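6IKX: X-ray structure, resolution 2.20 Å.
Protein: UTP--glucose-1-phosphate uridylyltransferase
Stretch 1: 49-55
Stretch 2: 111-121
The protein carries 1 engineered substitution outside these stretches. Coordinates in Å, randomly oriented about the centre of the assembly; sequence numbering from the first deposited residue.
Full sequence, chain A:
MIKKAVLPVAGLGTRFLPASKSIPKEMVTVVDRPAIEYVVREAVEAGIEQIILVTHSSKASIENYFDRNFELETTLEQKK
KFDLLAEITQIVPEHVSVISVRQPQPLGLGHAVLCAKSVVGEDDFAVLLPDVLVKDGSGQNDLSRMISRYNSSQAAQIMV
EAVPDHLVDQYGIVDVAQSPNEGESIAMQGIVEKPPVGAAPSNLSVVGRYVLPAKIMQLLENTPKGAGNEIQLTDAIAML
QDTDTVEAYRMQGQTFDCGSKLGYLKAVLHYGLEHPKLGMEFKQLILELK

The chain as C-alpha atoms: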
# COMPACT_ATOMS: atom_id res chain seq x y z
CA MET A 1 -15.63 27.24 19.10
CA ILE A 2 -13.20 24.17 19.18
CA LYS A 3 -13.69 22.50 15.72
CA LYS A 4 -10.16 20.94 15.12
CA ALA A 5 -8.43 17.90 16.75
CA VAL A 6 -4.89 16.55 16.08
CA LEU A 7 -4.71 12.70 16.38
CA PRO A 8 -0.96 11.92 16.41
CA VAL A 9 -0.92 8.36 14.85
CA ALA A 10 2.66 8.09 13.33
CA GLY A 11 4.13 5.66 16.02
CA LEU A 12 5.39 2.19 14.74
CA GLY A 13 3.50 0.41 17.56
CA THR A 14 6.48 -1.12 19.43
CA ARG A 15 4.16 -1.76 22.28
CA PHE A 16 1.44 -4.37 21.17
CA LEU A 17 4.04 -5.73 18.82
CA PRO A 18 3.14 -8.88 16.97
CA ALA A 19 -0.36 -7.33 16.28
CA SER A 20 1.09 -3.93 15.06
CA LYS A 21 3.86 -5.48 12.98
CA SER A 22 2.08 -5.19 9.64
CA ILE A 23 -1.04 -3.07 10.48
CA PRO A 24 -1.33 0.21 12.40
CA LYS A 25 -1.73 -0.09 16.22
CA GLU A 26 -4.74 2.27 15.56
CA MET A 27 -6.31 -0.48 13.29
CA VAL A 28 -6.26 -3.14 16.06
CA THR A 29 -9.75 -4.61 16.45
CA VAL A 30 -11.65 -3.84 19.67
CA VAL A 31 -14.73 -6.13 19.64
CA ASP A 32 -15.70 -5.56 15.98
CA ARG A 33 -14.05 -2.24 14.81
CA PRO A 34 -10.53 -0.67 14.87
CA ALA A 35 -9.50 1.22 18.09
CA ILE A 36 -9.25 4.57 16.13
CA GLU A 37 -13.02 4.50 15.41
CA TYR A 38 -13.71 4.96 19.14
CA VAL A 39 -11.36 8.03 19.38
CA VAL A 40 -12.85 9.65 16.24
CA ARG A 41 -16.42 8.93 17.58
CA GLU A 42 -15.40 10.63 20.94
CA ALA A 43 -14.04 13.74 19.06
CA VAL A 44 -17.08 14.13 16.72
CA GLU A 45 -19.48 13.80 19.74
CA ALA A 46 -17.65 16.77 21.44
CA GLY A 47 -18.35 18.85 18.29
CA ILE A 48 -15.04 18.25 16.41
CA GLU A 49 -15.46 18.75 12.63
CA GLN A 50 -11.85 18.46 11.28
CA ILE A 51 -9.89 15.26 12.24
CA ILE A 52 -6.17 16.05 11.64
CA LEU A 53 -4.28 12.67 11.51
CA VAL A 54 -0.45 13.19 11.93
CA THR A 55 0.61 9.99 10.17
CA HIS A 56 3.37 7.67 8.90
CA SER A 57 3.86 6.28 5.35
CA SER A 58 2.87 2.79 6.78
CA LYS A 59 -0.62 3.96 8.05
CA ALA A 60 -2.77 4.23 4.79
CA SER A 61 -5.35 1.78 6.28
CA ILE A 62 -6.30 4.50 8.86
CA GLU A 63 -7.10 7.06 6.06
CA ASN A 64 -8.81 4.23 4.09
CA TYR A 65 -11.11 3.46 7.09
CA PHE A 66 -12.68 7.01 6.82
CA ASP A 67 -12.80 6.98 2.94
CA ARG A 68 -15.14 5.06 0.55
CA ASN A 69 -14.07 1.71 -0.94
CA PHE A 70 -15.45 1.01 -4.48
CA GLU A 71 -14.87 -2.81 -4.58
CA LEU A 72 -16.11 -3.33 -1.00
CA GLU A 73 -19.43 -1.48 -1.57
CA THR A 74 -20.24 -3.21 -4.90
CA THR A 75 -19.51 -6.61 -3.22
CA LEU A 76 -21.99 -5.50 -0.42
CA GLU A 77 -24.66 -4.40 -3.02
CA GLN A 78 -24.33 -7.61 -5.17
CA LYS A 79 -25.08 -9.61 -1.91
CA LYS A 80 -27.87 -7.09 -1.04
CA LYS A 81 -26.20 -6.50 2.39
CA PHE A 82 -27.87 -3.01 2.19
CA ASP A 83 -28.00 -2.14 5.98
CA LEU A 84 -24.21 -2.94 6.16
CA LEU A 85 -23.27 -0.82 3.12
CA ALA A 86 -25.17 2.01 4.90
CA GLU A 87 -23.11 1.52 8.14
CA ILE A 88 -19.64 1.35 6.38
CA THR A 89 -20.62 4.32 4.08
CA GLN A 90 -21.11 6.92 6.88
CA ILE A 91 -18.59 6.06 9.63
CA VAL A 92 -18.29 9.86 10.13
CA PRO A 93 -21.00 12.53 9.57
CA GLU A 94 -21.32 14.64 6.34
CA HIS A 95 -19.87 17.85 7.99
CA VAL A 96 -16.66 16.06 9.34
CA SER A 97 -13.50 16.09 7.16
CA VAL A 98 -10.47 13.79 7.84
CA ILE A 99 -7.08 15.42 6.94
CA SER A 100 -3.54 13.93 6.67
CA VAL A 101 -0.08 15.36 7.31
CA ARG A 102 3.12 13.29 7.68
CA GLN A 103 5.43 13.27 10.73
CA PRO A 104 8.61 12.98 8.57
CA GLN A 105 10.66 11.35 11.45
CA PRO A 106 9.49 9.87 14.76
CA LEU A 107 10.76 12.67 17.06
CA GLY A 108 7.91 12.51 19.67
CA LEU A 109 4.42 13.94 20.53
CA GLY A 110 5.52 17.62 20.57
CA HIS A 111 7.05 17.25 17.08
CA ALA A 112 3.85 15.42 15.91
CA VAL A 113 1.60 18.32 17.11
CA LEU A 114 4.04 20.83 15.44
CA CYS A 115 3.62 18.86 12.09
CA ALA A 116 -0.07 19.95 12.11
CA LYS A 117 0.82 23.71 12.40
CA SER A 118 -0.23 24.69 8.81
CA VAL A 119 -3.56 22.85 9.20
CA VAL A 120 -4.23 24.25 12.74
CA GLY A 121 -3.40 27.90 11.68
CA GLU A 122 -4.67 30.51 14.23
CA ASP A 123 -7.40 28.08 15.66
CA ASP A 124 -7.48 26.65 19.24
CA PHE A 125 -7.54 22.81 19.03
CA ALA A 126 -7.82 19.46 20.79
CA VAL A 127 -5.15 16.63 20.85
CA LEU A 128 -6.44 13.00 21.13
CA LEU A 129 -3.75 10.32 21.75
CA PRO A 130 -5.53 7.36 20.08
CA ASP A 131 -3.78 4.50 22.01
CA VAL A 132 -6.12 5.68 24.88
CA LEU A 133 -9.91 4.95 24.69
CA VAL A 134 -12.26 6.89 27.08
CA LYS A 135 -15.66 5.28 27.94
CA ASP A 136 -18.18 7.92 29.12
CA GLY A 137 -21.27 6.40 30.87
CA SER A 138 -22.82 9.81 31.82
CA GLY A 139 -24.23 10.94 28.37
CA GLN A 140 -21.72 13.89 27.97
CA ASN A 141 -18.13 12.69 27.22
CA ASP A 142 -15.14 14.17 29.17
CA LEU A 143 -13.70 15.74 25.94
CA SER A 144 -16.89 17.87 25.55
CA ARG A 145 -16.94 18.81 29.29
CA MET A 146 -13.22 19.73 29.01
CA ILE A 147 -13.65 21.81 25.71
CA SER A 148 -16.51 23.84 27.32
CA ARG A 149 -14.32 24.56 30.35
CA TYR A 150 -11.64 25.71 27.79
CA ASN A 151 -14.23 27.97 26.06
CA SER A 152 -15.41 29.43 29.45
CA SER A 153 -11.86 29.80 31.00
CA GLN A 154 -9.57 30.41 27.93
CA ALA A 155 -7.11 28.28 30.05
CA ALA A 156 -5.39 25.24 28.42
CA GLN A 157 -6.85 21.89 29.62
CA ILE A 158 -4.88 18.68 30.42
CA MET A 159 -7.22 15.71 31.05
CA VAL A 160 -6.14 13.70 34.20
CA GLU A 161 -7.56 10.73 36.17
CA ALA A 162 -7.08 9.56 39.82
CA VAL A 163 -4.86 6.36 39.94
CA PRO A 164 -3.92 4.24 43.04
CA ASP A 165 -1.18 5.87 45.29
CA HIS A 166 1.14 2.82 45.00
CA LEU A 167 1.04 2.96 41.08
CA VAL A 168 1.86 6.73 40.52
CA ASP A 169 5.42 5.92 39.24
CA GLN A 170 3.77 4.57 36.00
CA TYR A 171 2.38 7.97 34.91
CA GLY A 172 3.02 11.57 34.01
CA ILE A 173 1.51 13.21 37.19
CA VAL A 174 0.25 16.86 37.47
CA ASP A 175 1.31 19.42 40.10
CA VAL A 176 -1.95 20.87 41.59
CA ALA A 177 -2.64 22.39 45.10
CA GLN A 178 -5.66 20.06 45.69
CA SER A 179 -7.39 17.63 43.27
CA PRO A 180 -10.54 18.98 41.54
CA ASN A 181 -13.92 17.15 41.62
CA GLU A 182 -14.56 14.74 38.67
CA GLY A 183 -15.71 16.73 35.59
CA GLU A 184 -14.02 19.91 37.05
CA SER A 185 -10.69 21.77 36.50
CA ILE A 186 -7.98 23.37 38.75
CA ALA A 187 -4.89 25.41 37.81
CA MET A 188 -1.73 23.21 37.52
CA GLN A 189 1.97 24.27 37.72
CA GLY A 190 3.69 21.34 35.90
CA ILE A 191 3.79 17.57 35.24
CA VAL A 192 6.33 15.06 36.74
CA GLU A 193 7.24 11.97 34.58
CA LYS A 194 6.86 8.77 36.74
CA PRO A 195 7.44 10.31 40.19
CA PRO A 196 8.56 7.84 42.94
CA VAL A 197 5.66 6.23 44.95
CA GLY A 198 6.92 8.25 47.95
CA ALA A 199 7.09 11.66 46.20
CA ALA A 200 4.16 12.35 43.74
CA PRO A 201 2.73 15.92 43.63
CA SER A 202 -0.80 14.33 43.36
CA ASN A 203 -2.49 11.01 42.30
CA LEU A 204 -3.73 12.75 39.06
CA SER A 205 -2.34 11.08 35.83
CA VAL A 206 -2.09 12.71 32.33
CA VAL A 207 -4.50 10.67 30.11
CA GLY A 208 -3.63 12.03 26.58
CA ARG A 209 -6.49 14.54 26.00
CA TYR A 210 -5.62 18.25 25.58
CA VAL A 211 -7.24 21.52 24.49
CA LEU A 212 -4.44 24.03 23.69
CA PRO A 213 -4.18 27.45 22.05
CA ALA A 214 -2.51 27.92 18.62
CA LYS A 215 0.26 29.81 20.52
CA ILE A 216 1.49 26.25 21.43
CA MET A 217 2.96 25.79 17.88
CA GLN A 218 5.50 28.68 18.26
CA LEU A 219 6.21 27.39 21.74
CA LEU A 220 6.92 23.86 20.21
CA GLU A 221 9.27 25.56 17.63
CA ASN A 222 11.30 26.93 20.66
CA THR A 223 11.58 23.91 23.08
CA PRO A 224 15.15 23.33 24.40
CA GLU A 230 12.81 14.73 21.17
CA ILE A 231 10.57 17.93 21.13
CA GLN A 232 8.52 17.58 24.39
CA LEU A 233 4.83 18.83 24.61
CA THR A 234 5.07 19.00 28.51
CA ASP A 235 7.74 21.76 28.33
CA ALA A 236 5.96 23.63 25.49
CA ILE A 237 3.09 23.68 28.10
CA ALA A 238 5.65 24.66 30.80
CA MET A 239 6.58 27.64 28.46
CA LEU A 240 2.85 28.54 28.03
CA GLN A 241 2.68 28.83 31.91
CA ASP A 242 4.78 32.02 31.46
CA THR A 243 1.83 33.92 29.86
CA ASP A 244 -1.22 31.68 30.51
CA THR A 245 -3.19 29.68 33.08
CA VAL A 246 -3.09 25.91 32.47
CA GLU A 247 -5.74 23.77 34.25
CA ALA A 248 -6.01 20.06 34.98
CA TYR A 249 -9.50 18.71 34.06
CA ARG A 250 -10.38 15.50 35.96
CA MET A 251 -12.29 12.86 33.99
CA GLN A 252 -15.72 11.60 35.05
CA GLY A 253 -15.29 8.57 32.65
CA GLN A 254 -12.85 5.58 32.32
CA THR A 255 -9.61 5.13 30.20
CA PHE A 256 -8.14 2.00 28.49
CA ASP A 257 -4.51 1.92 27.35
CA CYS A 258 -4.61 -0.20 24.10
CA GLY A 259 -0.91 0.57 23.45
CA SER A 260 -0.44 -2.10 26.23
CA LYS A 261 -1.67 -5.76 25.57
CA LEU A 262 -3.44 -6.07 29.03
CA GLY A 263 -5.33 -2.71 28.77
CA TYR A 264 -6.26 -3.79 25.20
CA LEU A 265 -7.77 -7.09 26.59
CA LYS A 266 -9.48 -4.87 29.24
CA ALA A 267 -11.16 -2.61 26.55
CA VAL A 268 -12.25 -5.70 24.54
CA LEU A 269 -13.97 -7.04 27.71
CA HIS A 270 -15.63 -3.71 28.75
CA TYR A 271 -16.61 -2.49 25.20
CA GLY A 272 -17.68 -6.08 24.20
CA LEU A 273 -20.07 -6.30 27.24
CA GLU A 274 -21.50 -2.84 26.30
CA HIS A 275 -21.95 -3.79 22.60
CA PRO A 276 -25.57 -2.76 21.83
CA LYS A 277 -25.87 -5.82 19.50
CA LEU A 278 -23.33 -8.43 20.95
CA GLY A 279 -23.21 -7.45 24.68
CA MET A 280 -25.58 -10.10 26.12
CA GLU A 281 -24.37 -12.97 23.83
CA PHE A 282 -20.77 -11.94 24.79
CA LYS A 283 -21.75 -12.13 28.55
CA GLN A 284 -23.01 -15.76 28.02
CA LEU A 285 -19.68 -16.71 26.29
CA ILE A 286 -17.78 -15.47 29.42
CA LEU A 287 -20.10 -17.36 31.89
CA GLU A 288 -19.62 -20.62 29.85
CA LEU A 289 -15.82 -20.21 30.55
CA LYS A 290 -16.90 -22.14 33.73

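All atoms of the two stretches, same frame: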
# COMPACT_ATOMS: atom_id res chain seq x y z
N GLU A 49 -15.03 18.76 14.05
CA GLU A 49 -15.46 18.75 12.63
C GLU A 49 -14.32 18.39 11.69
O GLU A 49 -14.64 17.93 10.59
CB GLU A 49 -15.99 20.14 12.27
CG GLU A 49 -17.38 20.37 12.85
CD GLU A 49 -18.03 21.70 12.53
OE1 GLU A 49 -17.39 22.55 11.85
OE2 GLU A 49 -19.17 21.89 12.99
N GLN A 50 -13.07 18.69 12.07
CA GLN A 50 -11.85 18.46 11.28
C GLN A 50 -10.91 17.57 12.10
O GLN A 50 -10.36 18.07 13.16
CB GLN A 50 -11.16 19.77 10.90
CG GLN A 50 -10.15 19.63 9.76
CD GLN A 50 -9.38 20.90 9.49
OE1 GLN A 50 -9.02 21.65 10.40
NE2 GLN A 50 -9.13 21.15 8.23
N ILE A 51 -10.80 16.29 11.67
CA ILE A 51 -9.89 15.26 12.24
C ILE A 51 -8.55 15.41 11.52
O ILE A 51 -8.51 15.23 10.31
CB ILE A 51 -10.51 13.85 12.13
CG1 ILE A 51 -11.75 13.73 13.03
CG2 ILE A 51 -9.49 12.76 12.46
CD1 ILE A 51 -11.47 14.03 14.49
N ILE A 52 -7.51 15.83 12.23
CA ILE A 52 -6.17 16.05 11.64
C ILE A 52 -5.27 14.90 12.07
O ILE A 52 -4.78 14.95 13.22
CB ILE A 52 -5.60 17.42 12.05
CG1 ILE A 52 -6.63 18.53 11.82
CG2 ILE A 52 -4.28 17.70 11.31
CD1 ILE A 52 -6.22 19.89 12.32
N LEU A 53 -5.14 13.86 11.23
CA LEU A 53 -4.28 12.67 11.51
C LEU A 53 -2.81 13.06 11.22
O LEU A 53 -2.53 13.41 10.07
CB LEU A 53 -4.68 11.52 10.57
CG LEU A 53 -6.11 11.01 10.66
CD1 LEU A 53 -6.35 9.91 9.65
CD2 LEU A 53 -6.44 10.51 12.03
N VAL A 54 -1.91 13.04 12.20
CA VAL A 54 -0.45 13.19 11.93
C VAL A 54 0.07 11.77 11.72
O VAL A 54 0.06 10.99 12.70
CB VAL A 54 0.29 13.93 13.06
CG1 VAL A 54 1.73 14.21 12.69
CG2 VAL A 54 -0.38 15.24 13.38
N THR A 55 0.48 11.43 10.51
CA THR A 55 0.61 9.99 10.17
C THR A 55 2.00 9.62 9.61
O THR A 55 2.89 10.45 9.43
CB THR A 55 -0.59 9.56 9.31
OG1 THR A 55 -0.72 8.14 9.46
CG2 THR A 55 -0.50 9.96 7.85
N HIS A 111 6.65 17.13 18.50
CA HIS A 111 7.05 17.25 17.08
C HIS A 111 5.85 16.88 16.18
O HIS A 111 5.62 17.61 15.19
CB HIS A 111 8.29 16.41 16.79
CG HIS A 111 8.65 16.39 15.35
ND1 HIS A 111 8.41 15.30 14.54
CD2 HIS A 111 9.24 17.32 14.56
CE1 HIS A 111 8.85 15.57 13.33
NE2 HIS A 111 9.34 16.81 13.31
N ALA A 112 5.09 15.85 16.59
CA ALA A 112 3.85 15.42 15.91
C ALA A 112 2.84 16.58 15.87
O ALA A 112 2.35 16.94 14.77
CB ALA A 112 3.30 14.23 16.64
N VAL A 113 2.54 17.17 17.02
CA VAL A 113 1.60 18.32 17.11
C VAL A 113 2.14 19.46 16.24
O VAL A 113 1.34 20.03 15.48
CB VAL A 113 1.36 18.74 18.57
CG1 VAL A 113 0.58 20.03 18.67
CG2 VAL A 113 0.66 17.63 19.35
N LEU A 114 3.43 19.75 16.28
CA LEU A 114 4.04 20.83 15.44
C LEU A 114 3.82 20.56 13.94
O LEU A 114 3.65 21.56 13.18
CB LEU A 114 5.53 20.89 15.76
CG LEU A 114 6.19 22.26 15.70
CD1 LEU A 114 7.65 22.11 15.30
CD2 LEU A 114 5.47 23.23 14.77
N CYS A 115 3.85 19.29 13.50
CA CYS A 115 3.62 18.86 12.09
C CYS A 115 2.25 19.32 11.59
O CYS A 115 2.13 19.64 10.43
CB CYS A 115 3.71 17.34 11.92
SG CYS A 115 5.38 16.66 12.15
N ALA A 116 1.27 19.46 12.47
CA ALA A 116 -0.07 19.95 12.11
C ALA A 116 -0.18 21.49 12.17
O ALA A 116 -1.30 21.98 12.22
CB ALA A 116 -1.09 19.33 13.04
N LYS A 117 0.91 22.24 12.13
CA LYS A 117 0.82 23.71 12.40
C LYS A 117 -0.01 24.37 11.29
O LYS A 117 -0.94 25.11 11.61
CB LYS A 117 2.21 24.32 12.50
CG LYS A 117 2.26 25.83 12.39
CD LYS A 117 3.62 26.38 12.67
CE LYS A 117 3.82 27.77 12.10
NZ LYS A 117 5.26 28.14 12.10
N SER A 118 0.37 24.12 10.04
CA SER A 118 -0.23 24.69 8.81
C SER A 118 -1.72 24.43 8.79
O SER A 118 -2.46 25.33 8.42
CB SER A 118 0.42 24.09 7.59
OG SER A 118 0.12 22.71 7.52
N VAL A 119 -2.13 23.24 9.19
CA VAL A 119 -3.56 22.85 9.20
C VAL A 119 -4.22 23.49 10.40
O VAL A 119 -5.37 23.89 10.27
CB VAL A 119 -3.72 21.32 9.15
CG1 VAL A 119 -5.16 20.87 9.08
CG2 VAL A 119 -2.96 20.77 7.97
N VAL A 120 -3.56 23.63 11.55
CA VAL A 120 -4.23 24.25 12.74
C VAL A 120 -4.39 25.79 12.56
O VAL A 120 -5.41 26.37 13.07
CB VAL A 120 -3.49 23.93 14.05
CG1 VAL A 120 -3.90 24.89 15.18
CG2 VAL A 120 -3.70 22.48 14.45
N GLY A 121 -3.43 26.43 11.87
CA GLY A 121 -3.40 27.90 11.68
C GLY A 121 -3.59 28.64 12.99
O GLY A 121 -2.95 28.26 13.96

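The rule of this contact is strand alternation: between 50 and 55, every second side chain turns to the helical stretch, and no hydrogen bond joins the two segments, so the packing is carried by side chains. Glu49, just ahead of the strand, stays out of reach. Gln50 opens the contact with its extended t,t side chain, bringing NE2 to 4.1 Å from Val119 CG1, a contact of the amide against a methyl with no polar partner in the helix. Ile51 points elsewhere and touches nothing here.

Ile52 does much more. Its m,t rotamer sends CD1 to the second helix, 3.5 Å from Val119 CG1 and 4.2 Å from Val120 CG2. Ile52 CG2 lies 4.0 Å from both Ala116 CB and Val119 CG1. One branched residue thus spans the N-cap and the helix that follows it. Leu53 is again out of reach.

Val54 sits where the backbones come nearest, its CA 6.3 Å from Ala112 CA. Val54 CG1 and CG2 each come to 3.5 Å from Ala112 O; CG1 also lies 3.8 Å from Cys115 CB, and CG2 4.2 Å from Ala116 CB. Ala116, with a single methyl, is therefore shared by Ile52 and Val54, at the junction between the helices. Thr55 ends the stretch without contact.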